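Local coordinates for nitrogenase molybdenum-iron protein beta chain (Clostridium pasteurianum, PDB 4WN9) that forms, with the alpha chain, the molybdenum-iron component of nitrogenase, which carries the [8Fe-7S] cluster and reduces dinitrogen to ammonia, at residues 161-166 with 228-233; 185-190 with 423-428; 67-72 with 82-87. All coordinates share one frame; numbering follows the deposited sequence.

From the N terminus, interaction 3 comes first: it closes a short, partly helical connection, with nine residues between its segments, in the part of the fold built on the sheet that contains strands 38-43 and 99-104. Interaction 1 then joins the loop that leads to strand 172-175 to the end of helix 226-230, at the sheet of strands 172-175 and 237-241. Before it closes, interaction 2 opens on helix 181-194, so the two cross; its partner at 423-428, more than two hundred residues later, brings the start of helix 426-448 against this helix, which lies between strands 172-175 and 198-200 in the chain. Interactions 2 and 3 lie on opposite sides of the chain's centre, their centres about 39 Å apart.

Interaction 1: 161-166 with 228-233; sequences LSENTG and DLKDTG
K230 and L161 show how a lysine can close the end of one helix against another in an alpha/beta fold of parallel strands: helix 146-161 ends here beside helix 226-230. Along the K230 side chain, CB and CG pass the L161 carbonyl, CD lies 3.8 Å from L161 CB, and CE approaches both L161 O and E163 CG. Bends at chi2 (-62°) and chi3 (-79°) curl the chain back around the carbonyl, bringing NZ to L161 O at 3.0 Å, with the donor tilted 27° from the carbonyl plane; NZ also lies 3.3 Å from E163 CG. E163 runs alongside K230, but its OE2 stays 4.3 Å from K230 NZ, too far for a salt bridge, so the pair is at most a long-range attraction. The K230 backbone answers with its own acceptor: E163 N reaches K230 O at 2.9 Å on a lone pair in the carbonyl plane, and G233 N shares that oxygen. Further in, L161 CD1 meets L229 CD1 at 3.8 Å. G233 CA packs 3.7 Å from E163 C. K256 NZ, from helix 243-257, donates to S162 O. Farther along 161-166, an Asx turn shapes the loop: N164 OD1 accepts from G166 N at 2.6 Å.

Interaction 2: 185-190 with 423-428; sequences REIKRL and PKVGYK. With PRO (proline), chain K.
E186 meets P423 and V425 with the aliphatic part of its side chain, an example of how a buried acid can pack through carbon before it bonds through oxygen. E186 CB lies 3.8 Å from P423 CB, and its CG lies 3.9 Å from V425 CG2, the two side chains running antiparallel where they pass. I187 adds a looser apolar touch on the same valine methyl. With CG anti to the backbone N (chi1 170°) and a bend at chi2, the E186 carboxylate turns along its own helix, where R189, three residues on, takes it side-on. R189 NE reaches E186 OE1 at 2.8 Å and R189 NH2 reaches E186 OE2 at 3.0 Å, both on the syn side. The oxygens lie near the guanidinium plane, but the nitrogens sit 32° and 22° out of the carboxylate plane, so the carboxylate is tilted against the guanidinium; the paired bonds still limit rotation. Water 1 donates to E186 OE2 at 2.6 Å and accepts from K428 N, linking the acid to the first turn of helix 426-448. Over one face of the guanidinium crosses K428, its CD 4.0 Å from R189 NH2.

The next shell fixes these groups. E295 from helix 290-305 forms a second salt bridge with R189 NH2, while V425 rests on I268. Near the start of 423-428, K424 points away from helix 181-194: its NZ donates to OXT of a bound proline at 2.7 Å and pairs with D183 of that helix, joining the two parts a second time. The acid thus has an arginine and a water on its oxygens, which would be expected to keep it ionised, while E295, paired firmly with R189 and weakly, at long range, with K428, would offset part of their like charge.

Interaction 3: 67-72 with 82-87; sequences STSSFT and SNIKTA
The F71 ring and the N83 amide are the flat groups of this contact. N83 ND2 approaches the ring obliquely, 4.3 Å from F71 CD1, while H43 meets the ring edge-to-face and L107, S108 and L111 of helix 106-111 pack around it. The carbonyl oxygen of S69 lies 13° out of the N83 amide plane, and ND2 donates to S69 O at 3.0 Å, tilted 27° from the carbonyl plane. N83 CG sits anti to the carbonyl carbon (chi1 -57°), which points the amide at the turn after strand 67-68. Water 2 accepts from the same ND2 at 3.3 Å and from T72 N at 2.8 Å. Van der Waals packing completes the contact, S69 CB against N83 CB and S69 OG, bonded to H43 and H41, near I84 CD1; an ST turn, T68 OG1 accepting from S70 N, shapes the loop. A chain of another protein packs on S70 and T72, and the F71 side chain lies about 8 Å from the [8Fe-7S] cluster, so this packing belongs to the cluster's surroundings. One direct hydrogen bond and one water bridge, both from N83 ND2, hold the turn to the helix: the link is polar but uncharged, directional rather than long-range.

Interaction 1: 161-166 with 228-233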
ATOM      1  N   LEU B 161     -37.047  20.807   4.978  1.00 28.99           N
ATOM      2  CA  LEU B 161     -36.241  21.991   5.239  1.00 32.00           C
ATOM      3  C   LEU B 161     -36.088  22.958   4.067  1.00 29.07           C
ATOM      4  O   LEU B 161     -36.022  24.168   4.282  1.00 38.45           O
ATOM      5  CB  LEU B 161     -34.850  21.579   5.759  1.00 31.87           C
ATOM      6  CG  LEU B 161     -34.861  20.643   6.972  1.00 34.69           C
ATOM      7  CD1 LEU B 161     -33.453  20.408   7.497  1.00 37.91           C
ATOM      8  CD2 LEU B 161     -35.734  21.203   8.086  1.00 36.99           C
ATOM      9  N   SER B 162     -36.000  22.448   2.844  1.00 31.13           N
ATOM     10  CA  SER B 162     -35.630  23.303   1.728  1.00 36.23           C
ATOM     11  C   SER B 162     -36.673  24.405   1.525  1.00 37.01           C
ATOM     12  O   SER B 162     -37.838  24.112   1.306  1.00 43.03           O
ATOM     13  CB  SER B 162     -35.460  22.486   0.455  1.00 33.39           C
ATOM     14  OG  SER B 162     -34.235  21.770   0.484  1.00 39.05           O
ATOM     15  N   GLU B 163     -36.242  25.666   1.592  1.00 42.53           N
ATOM     16  CA  GLU B 163     -37.175  26.805   1.540  1.00 51.15           C
ATOM     17  C   GLU B 163     -36.689  27.914   0.618  1.00 46.15           C
ATOM     18  O   GLU B 163     -35.723  28.623   0.931  1.00 40.36           O
ATOM     19  CB  GLU B 163     -37.390  27.404   2.935  1.00 53.93           C
ATOM     20  CG  GLU B 163     -38.213  26.550   3.883  1.00 59.45           C
ATOM     21  CD  GLU B 163     -39.704  26.730   3.698  1.00 67.76           C
ATOM     22  OE1 GLU B 163     -40.150  27.894   3.597  1.00 71.28           O
ATOM     23  OE2 GLU B 163     -40.428  25.708   3.673  1.00 56.03           O
ATOM     24  N   ASN B 164     -37.375  28.054  -0.509  1.00 42.49           N
ATOM     25  CA  ASN B 164     -37.245  29.231  -1.362  1.00 40.89           C
ATOM     26  C   ASN B 164     -37.951  30.449  -0.759  1.00 40.07           C
ATOM     27  O   ASN B 164     -39.141  30.619  -0.957  1.00 36.72           O
ATOM     28  CB  ASN B 164     -37.852  28.932  -2.722  1.00 37.64           C
ATOM     29  CG  ASN B 164     -37.723  30.091  -3.690  1.00 38.27           C
ATOM     30  OD1 ASN B 164     -37.396  31.218  -3.305  1.00 44.73           O
ATOM     31  ND2 ASN B 164     -37.986  29.818  -4.956  1.00 34.43           N
ATOM     32  N   THR B 165     -37.233  31.283  -0.010  1.00 43.51           N
ATOM     33  CA  THR B 165     -37.819  32.507   0.519  1.00 43.35           C
ATOM     34  C   THR B 165     -37.696  33.638  -0.500  1.00 51.42           C
ATOM     35  O   THR B 165     -37.834  34.808  -0.146  1.00 54.74           O
ATOM     36  CB  THR B 165     -37.171  32.958   1.851  1.00 43.05           C
ATOM     37  OG1 THR B 165     -35.750  33.050   1.705  1.00 34.19           O
ATOM     38  CG2 THR B 165     -37.497  31.997   2.978  1.00 45.64           C
ATOM     39  N   GLY B 166     -37.426  33.293  -1.757  1.00 58.15           N
ATOM     40  CA  GLY B 166     -37.359  34.283  -2.834  1.00 56.18           C
ATOM     41  C   GLY B 166     -35.988  34.906  -3.019  1.00 59.14           C
ATOM     42  O   GLY B 166     -35.601  35.260  -4.140  1.00 60.14           O
ATOM     43  N   ASP B 228     -28.491  26.494   6.559  1.00 29.79           N
ATOM     44  CA  ASP B 228     -28.068  26.335   5.166  1.00 30.36           C
ATOM     45  C   ASP B 228     -28.906  25.309   4.414  1.00 23.68           C
ATOM     46  O   ASP B 228     -29.115  25.437   3.214  1.00 23.65           O
ATOM     47  CB  ASP B 228     -26.582  25.954   5.112  1.00 29.85           C
ATOM     48  CG  ASP B 228     -25.696  27.098   5.472  1.00 34.99           C
ATOM     49  OD1 ASP B 228     -25.749  28.104   4.742  1.00 40.70           O
ATOM     50  OD2 ASP B 228     -24.952  27.013   6.475  1.00 38.87           O
ATOM     51  N   LEU B 229     -29.398  24.286   5.105  1.00 26.13           N
ATOM     52  CA  LEU B 229     -30.258  23.310   4.438  1.00 24.24           C
ATOM     53  C   LEU B 229     -31.585  23.977   4.042  1.00 30.99           C
ATOM     54  O   LEU B 229     -32.181  23.641   3.003  1.00 26.20           O
ATOM     55  CB  LEU B 229     -30.504  22.070   5.328  1.00 28.79           C
ATOM     56  CG  LEU B 229     -29.333  21.091   5.623  1.00 24.56           C
ATOM     57  CD1 LEU B 229     -29.719  20.095   6.708  1.00 23.78           C
ATOM     58  CD2 LEU B 229     -28.891  20.342   4.374  1.00 27.19           C
ATOM     59  N   LYS B 230     -32.058  24.895   4.886  1.00 30.14           N
ATOM     60  CA  LYS B 230     -33.219  25.722   4.542  1.00 34.42           C
ATOM     61  C   LYS B 230     -32.868  26.515   3.300  1.00 30.21           C
ATOM     62  O   LYS B 230     -33.573  26.485   2.293  1.00 37.31           O
ATOM     63  CB  LYS B 230     -33.551  26.713   5.663  1.00 37.87           C
ATOM     64  CG  LYS B 230     -33.836  26.114   7.036  1.00 44.06           C
ATOM     65  CD  LYS B 230     -35.045  25.197   7.032  1.00 51.57           C
ATOM     66  CE  LYS B 230     -36.366  25.954   7.074  1.00 60.48           C
ATOM     67  NZ  LYS B 230     -37.516  25.056   6.742  1.00 56.23           N
ATOM     68  N   ASP B 231     -31.734  27.204   3.379  1.00 34.85           N
ATOM     69  CA  ASP B 231     -31.295  28.103   2.319  1.00 32.40           C
ATOM     70  C   ASP B 231     -31.038  27.452   0.964  1.00 34.70           C
ATOM     71  O   ASP B 231     -30.782  28.168  -0.017  1.00 37.98           O
ATOM     72  CB  ASP B 231     -30.041  28.864   2.752  1.00 33.43           C
ATOM     73  CG  ASP B 231     -29.839  30.150   1.938  1.00 45.61           C
ATOM     74  OD1 ASP B 231     -30.711  31.034   2.039  1.00 38.49           O
ATOM     75  OD2 ASP B 231     -28.837  30.278   1.196  1.00 39.66           O
ATOM     76  N   THR B 232     -31.080  26.115   0.912  1.00 37.52           N
ATOM     77  CA  THR B 232     -30.940  25.356  -0.338  1.00 31.23           C
ATOM     78  C   THR B 232     -31.989  25.723  -1.361  1.00 29.33           C
ATOM     79  O   THR B 232     -31.737  25.693  -2.573  1.00 29.74           O
ATOM     80  CB  THR B 232     -31.027  23.829  -0.107  1.00 31.86           C
ATOM     81  OG1 THR B 232     -32.160  23.520   0.714  1.00 30.82           O
ATOM     82  CG2 THR B 232     -29.747  23.318   0.588  1.00 31.43           C
ATOM     83  N   GLY B 233     -33.183  26.056  -0.891  1.00 35.90           N
ATOM     84  CA  GLY B 233     -34.257  26.435  -1.809  1.00 32.56           C
ATOM     85  C   GLY B 233     -33.975  27.732  -2.563  1.00 32.10           C
ATOM     86  O   GLY B 233     -34.586  27.995  -3.587  1.00 36.12           O
TER

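Interaction 2: 185-190 with 423-428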
ATOM      1  N   ARG B 185     -14.814  16.438   1.318  1.00 19.52           N
ATOM      2  CA  ARG B 185     -13.806  17.472   1.475  1.00 20.79           C
ATOM      3  C   ARG B 185     -13.199  17.846   0.134  1.00 23.69           C
ATOM      4  O   ARG B 185     -13.043  19.026  -0.167  1.00 25.35           O
ATOM      5  CB  ARG B 185     -12.680  17.024   2.408  1.00 20.63           C
ATOM      6  CG  ARG B 185     -13.072  16.863   3.850  1.00 20.47           C
ATOM      7  CD  ARG B 185     -11.925  16.315   4.662  1.00 20.99           C
ATOM      8  NE  ARG B 185     -12.335  16.040   6.038  1.00 21.07           N
ATOM      9  CZ  ARG B 185     -12.165  16.877   7.047  1.00 20.47           C
ATOM     10  NH1 ARG B 185     -11.604  18.061   6.841  1.00 23.32           N
ATOM     11  NH2 ARG B 185     -12.543  16.529   8.263  1.00 21.51           N
ATOM     12  N   GLU B 186     -12.844  16.843  -0.669  1.00 23.33           N
ATOM     13  CA  GLU B 186     -12.191  17.088  -1.944  1.00 21.18           C
ATOM     14  C   GLU B 186     -13.106  17.808  -2.956  1.00 21.46           C
ATOM     15  O   GLU B 186     -12.659  18.678  -3.702  1.00 22.38           O
ATOM     16  CB  GLU B 186     -11.693  15.766  -2.550  1.00 20.51           C
ATOM     17  CG  GLU B 186     -11.203  15.876  -3.983  1.00 19.36           C
ATOM     18  CD  GLU B 186     -10.024  16.798  -4.170  1.00 17.77           C
ATOM     19  OE1 GLU B 186      -9.443  17.294  -3.170  1.00 19.36           O
ATOM     20  OE2 GLU B 186      -9.652  16.999  -5.350  1.00 19.62           O
ATOM     21  N   ILE B 187     -14.371  17.430  -2.991  1.00 19.21           N
ATOM     22  CA  ILE B 187     -15.340  18.129  -3.814  1.00 22.56           C
ATOM     23  C   ILE B 187     -15.475  19.585  -3.350  1.00 23.30           C
ATOM     24  O   ILE B 187     -15.468  20.487  -4.179  1.00 26.81           O
ATOM     25  CB  ILE B 187     -16.703  17.426  -3.820  1.00 21.74           C
ATOM     26  CG1 ILE B 187     -16.603  16.088  -4.569  1.00 21.95           C
ATOM     27  CG2 ILE B 187     -17.753  18.316  -4.464  1.00 22.38           C
ATOM     28  CD1 ILE B 187     -17.723  15.122  -4.249  1.00 20.28           C
ATOM     29  N   LYS B 188     -15.547  19.823  -2.046  1.00 21.64           N
ATOM     30  CA  LYS B 188     -15.612  21.212  -1.552  1.00 25.82           C
ATOM     31  C   LYS B 188     -14.344  22.038  -1.866  1.00 28.41           C
ATOM     32  O   LYS B 188     -14.421  23.253  -2.086  1.00 23.84           O
ATOM     33  CB  LYS B 188     -15.902  21.258  -0.052  1.00 24.43           C
ATOM     34  CG  LYS B 188     -17.271  20.689   0.311  1.00 20.58           C
ATOM     35  CD  LYS B 188     -17.623  20.970   1.761  1.00 21.85           C
ATOM     36  CE  LYS B 188     -16.616  20.389   2.724  1.00 22.04           C
ATOM     37  NZ  LYS B 188     -17.036  20.554   4.138  1.00 20.52           N
ATOM     38  N   ARG B 189     -13.186  21.387  -1.878  1.00 24.00           N
ATOM     39  CA  ARG B 189     -11.937  22.064  -2.182  1.00 23.38           C
ATOM     40  C   ARG B 189     -11.957  22.528  -3.625  1.00 23.86           C
ATOM     41  O   ARG B 189     -11.435  23.599  -3.958  1.00 25.14           O
ATOM     42  CB  ARG B 189     -10.773  21.107  -1.959  1.00 21.43           C
ATOM     43  CG  ARG B 189      -9.399  21.744  -1.900  1.00 21.73           C
ATOM     44  CD  ARG B 189      -8.305  20.684  -1.991  1.00 20.58           C
ATOM     45  NE  ARG B 189      -8.417  19.926  -3.232  1.00 21.35           N
ATOM     46  CZ  ARG B 189      -7.915  20.297  -4.401  1.00 22.42           C
ATOM     47  NH1 ARG B 189      -7.240  21.428  -4.506  1.00 23.42           N
ATOM     48  NH2 ARG B 189      -8.092  19.529  -5.476  1.00 22.96           N
ATOM     49  N   LEU B 190     -12.574  21.723  -4.481  1.00 18.25           N
ATOM     50  CA  LEU B 190     -12.581  21.982  -5.894  1.00 20.06           C
ATOM     51  C   LEU B 190     -13.471  23.200  -6.132  1.00 25.42           C
ATOM     52  O   LEU B 190     -13.042  24.169  -6.777  1.00 28.44           O
ATOM     53  CB  LEU B 190     -13.060  20.761  -6.673  1.00 19.57           C
ATOM     54  CG  LEU B 190     -12.054  19.603  -6.756  1.00 20.54           C
ATOM     55  CD1 LEU B 190     -12.608  18.479  -7.599  1.00 21.32           C
ATOM     56  CD2 LEU B 190     -10.724  20.101  -7.309  1.00 21.66           C
ATOM     57  N   PRO B 423      -9.258  10.783  -0.554  1.00 14.71           N
ATOM     58  CA  PRO B 423     -10.330  10.780  -1.516  1.00 14.61           C
ATOM     59  C   PRO B 423     -10.088   9.776  -2.646  1.00 13.79           C
ATOM     60  O   PRO B 423      -8.935   9.485  -2.991  1.00 15.01           O
ATOM     61  CB  PRO B 423     -10.301  12.212  -2.051  1.00 16.32           C
ATOM     62  CG  PRO B 423      -8.843  12.570  -2.019  1.00 15.77           C
ATOM     63  CD  PRO B 423      -8.311  11.886  -0.777  1.00 15.18           C
ATOM     64  N   LYS B 424     -11.167   9.263  -3.222  1.00 14.59           N
ATOM     65  CA  LYS B 424     -11.108   8.578  -4.514  1.00 14.85           C
ATOM     66  C   LYS B 424     -11.605   9.482  -5.647  1.00 14.42           C
ATOM     67  O   LYS B 424     -11.389   9.177  -6.800  1.00 17.87           O
ATOM     68  CB  LYS B 424     -11.967   7.309  -4.491  1.00 17.16           C
ATOM     69  CG  LYS B 424     -13.402   7.509  -4.039  1.00 16.36           C
ATOM     70  CD  LYS B 424     -14.149   6.187  -4.029  1.00 18.22           C
ATOM     71  CE  LYS B 424     -15.435   6.256  -3.224  1.00 15.41           C
ATOM     72  NZ  LYS B 424     -15.163   6.547  -1.803  1.00 15.19           N
ATOM     73  N   VAL B 425     -12.265  10.586  -5.312  1.00 11.86           N
ATOM     74  CA  VAL B 425     -12.786  11.489  -6.327  1.00 12.19           C
ATOM     75  C   VAL B 425     -11.785  12.561  -6.728  1.00 12.99           C
ATOM     76  O   VAL B 425     -10.828  12.847  -6.011  1.00 13.30           O
ATOM     77  CB  VAL B 425     -14.096  12.154  -5.874  1.00 12.48           C
ATOM     78  CG1 VAL B 425     -15.148  11.097  -5.600  1.00 12.64           C
ATOM     79  CG2 VAL B 425     -13.860  13.068  -4.663  1.00 13.33           C
ATOM     80  N   GLY B 426     -12.011  13.154  -7.890  1.00 14.48           N
ATOM     81  CA  GLY B 426     -11.192  14.269  -8.346  1.00 17.28           C
ATOM     82  C   GLY B 426      -9.926  13.820  -9.037  1.00 18.55           C
ATOM     83  O   GLY B 426      -9.664  12.622  -9.176  1.00 22.00           O
ATOM     84  N   TYR B 427      -9.138  14.777  -9.514  1.00 17.87           N
ATOM     85  CA  TYR B 427      -7.852  14.422 -10.055  1.00 16.90           C
ATOM     86  C   TYR B 427      -6.939  13.884  -8.947  1.00 17.01           C
ATOM     87  O   TYR B 427      -6.176  12.947  -9.175  1.00 16.06           O
ATOM     88  CB  TYR B 427      -7.243  15.604 -10.789  1.00 19.09           C
ATOM     89  CG  TYR B 427      -8.149  16.142 -11.874  1.00 16.48           C
ATOM     90  CD1 TYR B 427      -8.532  15.348 -12.940  1.00 17.64           C
ATOM     91  CD2 TYR B 427      -8.630  17.444 -11.831  1.00 24.16           C
ATOM     92  CE1 TYR B 427      -9.363  15.833 -13.943  1.00 20.96           C
ATOM     93  CE2 TYR B 427      -9.465  17.943 -12.833  1.00 19.72           C
ATOM     94  CZ  TYR B 427      -9.813  17.149 -13.885  1.00 22.83           C
ATOM     95  OH  TYR B 427     -10.646  17.642 -14.867  1.00 19.69           O
ATOM     96  N   LYS B 428      -7.059  14.444  -7.748  1.00 15.87           N
ATOM     97  CA  LYS B 428      -6.264  14.014  -6.598  1.00 21.83           C
ATOM     98  C   LYS B 428      -6.566  12.596  -6.170  1.00 17.96           C
ATOM     99  O   LYS B 428      -5.640  11.831  -5.913  1.00 18.25           O
ATOM    100  CB  LYS B 428      -6.501  14.917  -5.397  1.00 22.64           C
ATOM    101  CG  LYS B 428      -5.580  16.099  -5.344  1.00 32.81           C
ATOM    102  CD  LYS B 428      -5.673  16.779  -3.985  1.00 39.45           C
ATOM    103  CE  LYS B 428      -4.439  17.628  -3.755  1.00 40.80           C
ATOM    104  NZ  LYS B 428      -3.910  18.171  -5.043  1.00 43.83           N
TER
HETATM  105  N   PRO K 502     -18.008   5.652   3.212  1.00 20.65           N
HETATM  106  CA  PRO K 502     -18.142   5.314   1.823  1.00 21.60           C
HETATM  107  C   PRO K 502     -16.995   5.740   0.920  1.00 20.62           C
HETATM  108  O   PRO K 502     -15.851   5.959   1.345  1.00 26.25           O
HETATM  109  CB  PRO K 502     -19.457   5.978   1.455  1.00 18.38           C
HETATM  110  CG  PRO K 502     -20.248   5.991   2.735  1.00 16.81           C
HETATM  111  CD  PRO K 502     -19.330   5.644   3.857  1.00 17.83           C
HETATM  112  OXT PRO K 502     -17.221   5.820  -0.272  1.00 18.24           O
HETATM  113  O   HOH W   1      -8.573  16.999  -7.723  1.00 15.99           O

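Interaction 3: 67-72 with 82-87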
ATOM      1  N   SER B  67     -30.362   6.925  17.818  1.00 17.59           N
ATOM      2  CA  SER B  67     -31.366   6.427  18.741  1.00 18.15           C
ATOM      3  C   SER B  67     -32.283   5.466  18.003  1.00 17.72           C
ATOM      4  O   SER B  67     -32.250   5.382  16.771  1.00 18.87           O
ATOM      5  CB  SER B  67     -32.165   7.585  19.345  1.00 20.38           C
ATOM      6  OG  SER B  67     -32.524   8.557  18.368  1.00 17.47           O
ATOM      7  N   THR B  68     -33.085   4.725  18.761  1.00 17.88           N
ATOM      8  CA  THR B  68     -34.028   3.800  18.173  1.00 16.41           C
ATOM      9  C   THR B  68     -35.324   3.756  18.967  1.00 18.56           C
ATOM     10  O   THR B  68     -35.352   3.996  20.175  1.00 20.64           O
ATOM     11  CB  THR B  68     -33.458   2.377  18.071  1.00 18.21           C
ATOM     12  OG1 THR B  68     -34.513   1.444  17.760  1.00 16.29           O
ATOM     13  CG2 THR B  68     -32.815   1.971  19.395  1.00 20.08           C
ATOM     14  N   SER B  69     -36.392   3.429  18.261  1.00 18.02           N
ATOM     15  CA  SER B  69     -37.705   3.266  18.853  1.00 19.28           C
ATOM     16  C   SER B  69     -37.825   2.000  19.690  1.00 19.35           C
ATOM     17  O   SER B  69     -38.770   1.866  20.447  1.00 22.56           O
ATOM     18  CB  SER B  69     -38.777   3.278  17.748  1.00 18.74           C
ATOM     19  OG  SER B  69     -38.994   4.595  17.281  1.00 16.85           O
ATOM     20  N   SER B  70     -36.886   1.065  19.538  1.00 20.12           N
ATOM     21  CA  SER B  70     -36.892  -0.185  20.296  1.00 20.25           C
ATOM     22  C   SER B  70     -38.260  -0.885  20.333  1.00 21.92           C
ATOM     23  O   SER B  70     -38.796  -1.183  21.404  1.00 20.46           O
ATOM     24  CB  SER B  70     -36.401   0.061  21.722  1.00 21.93           C
ATOM     25  OG  SER B  70     -35.044   0.437  21.714  1.00 23.61           O
ATOM     26  N   PHE B  71     -38.813  -1.158  19.159  1.00 26.21           N
ATOM     27  CA  PHE B  71     -40.055  -1.941  19.053  1.00 26.05           C
ATOM     28  C   PHE B  71     -40.005  -3.221  19.856  1.00 24.84           C
ATOM     29  O   PHE B  71     -38.981  -3.902  19.916  1.00 27.66           O
ATOM     30  CB  PHE B  71     -40.324  -2.344  17.600  1.00 26.09           C
ATOM     31  CG  PHE B  71     -40.966  -1.267  16.764  1.00 24.68           C
ATOM     32  CD1 PHE B  71     -40.695   0.055  16.991  1.00 24.77           C
ATOM     33  CD2 PHE B  71     -41.823  -1.608  15.734  1.00 24.12           C
ATOM     34  CE1 PHE B  71     -41.268   1.041  16.194  1.00 28.42           C
ATOM     35  CE2 PHE B  71     -42.418  -0.640  14.950  1.00 26.68           C
ATOM     36  CZ  PHE B  71     -42.132   0.687  15.177  1.00 25.02           C
ATOM     37  N   THR B  72     -41.154  -3.556  20.429  1.00 24.16           N
ATOM     38  CA  THR B  72     -41.379  -4.838  21.049  1.00 25.99           C
ATOM     39  C   THR B  72     -42.578  -5.466  20.309  1.00 27.26           C
ATOM     40  O   THR B  72     -43.100  -4.864  19.367  1.00 21.57           O
ATOM     41  CB  THR B  72     -41.648  -4.601  22.542  1.00 28.94           C
ATOM     42  OG1 THR B  72     -40.712  -5.336  23.339  1.00 45.06           O
ATOM     43  CG2 THR B  72     -43.076  -4.898  22.908  1.00 30.36           C
ATOM     44  N   SER B  82     -46.473   4.935  20.186  1.00 28.91           N
ATOM     45  CA  SER B  82     -46.043   5.267  21.548  1.00 32.11           C
ATOM     46  C   SER B  82     -44.505   5.287  21.651  1.00 28.10           C
ATOM     47  O   SER B  82     -43.934   6.161  22.305  1.00 30.06           O
ATOM     48  CB  SER B  82     -46.654   4.325  22.583  1.00 33.83           C
ATOM     49  OG  SER B  82     -46.350   2.985  22.284  1.00 34.72           O
ATOM     50  N   ASN B  83     -43.848   4.340  20.986  1.00 29.11           N
ATOM     51  CA  ASN B  83     -42.384   4.274  21.003  1.00 28.09           C
ATOM     52  C   ASN B  83     -41.734   5.550  20.490  1.00 25.08           C
ATOM     53  O   ASN B  83     -40.842   6.079  21.133  1.00 22.05           O
ATOM     54  CB  ASN B  83     -41.870   3.100  20.186  1.00 30.00           C
ATOM     55  CG  ASN B  83     -42.422   1.774  20.660  1.00 32.74           C
ATOM     56  OD1 ASN B  83     -43.615   1.530  20.562  1.00 34.67           O
ATOM     57  ND2 ASN B  83     -41.547   0.898  21.156  1.00 33.05           N
ATOM     58  N   ILE B  84     -42.153   6.032  19.326  1.00 21.51           N
ATOM     59  CA  ILE B  84     -41.528   7.214  18.751  1.00 22.67           C
ATOM     60  C   ILE B  84     -41.804   8.433  19.612  1.00 22.96           C
ATOM     61  O   ILE B  84     -40.949   9.315  19.754  1.00 23.36           O
ATOM     62  CB  ILE B  84     -41.974   7.474  17.299  1.00 25.00           C
ATOM     63  CG1 ILE B  84     -41.208   8.666  16.706  1.00 28.31           C
ATOM     64  CG2 ILE B  84     -43.476   7.716  17.196  1.00 25.36           C
ATOM     65  CD1 ILE B  84     -39.915   8.289  16.028  1.00 28.43           C
ATOM     66  N   LYS B  85     -42.986   8.490  20.217  1.00 25.29           N
ATOM     67  CA  LYS B  85     -43.305   9.622  21.087  1.00 28.60           C
ATOM     68  C   LYS B  85     -42.449   9.618  22.353  1.00 27.30           C
ATOM     69  O   LYS B  85     -41.887  10.650  22.760  1.00 25.73           O
ATOM     70  CB  LYS B  85     -44.789   9.611  21.428  1.00 31.74           C
ATOM     71  CG  LYS B  85     -45.639   9.939  20.212  1.00 34.57           C
ATOM     72  CD  LYS B  85     -47.053   9.431  20.320  1.00 33.24           C
ATOM     73  CE  LYS B  85     -47.912  10.010  19.215  1.00 35.59           C
ATOM     74  NZ  LYS B  85     -49.345   9.669  19.420  1.00 35.74           N
ATOM     75  N   THR B  86     -42.337   8.447  22.964  1.00 28.34           N
ATOM     76  CA  THR B  86     -41.506   8.271  24.149  1.00 28.19           C
ATOM     77  C   THR B  86     -40.025   8.558  23.817  1.00 30.59           C
ATOM     78  O   THR B  86     -39.304   9.153  24.614  1.00 24.79           O
ATOM     79  CB  THR B  86     -41.687   6.843  24.698  1.00 29.32           C
ATOM     80  OG1 THR B  86     -43.054   6.662  25.110  1.00 30.86           O
ATOM     81  CG2 THR B  86     -40.753   6.569  25.855  1.00 26.87           C
ATOM     82  N   ALA B  87     -39.586   8.148  22.629  1.00 29.34           N
ATOM     83  CA  ALA B  87     -38.182   8.331  22.235  1.00 26.54           C
ATOM     84  C   ALA B  87     -37.879   9.793  22.103  1.00 22.67           C
ATOM     85  O   ALA B  87     -36.911  10.287  22.666  1.00 26.77           O
ATOM     86  CB  ALA B  87     -37.888   7.625  20.920  1.00 22.88           C
TER
HETATM   87  O   HOH W   2     -43.123  -1.935  21.506  1.00 26.76           O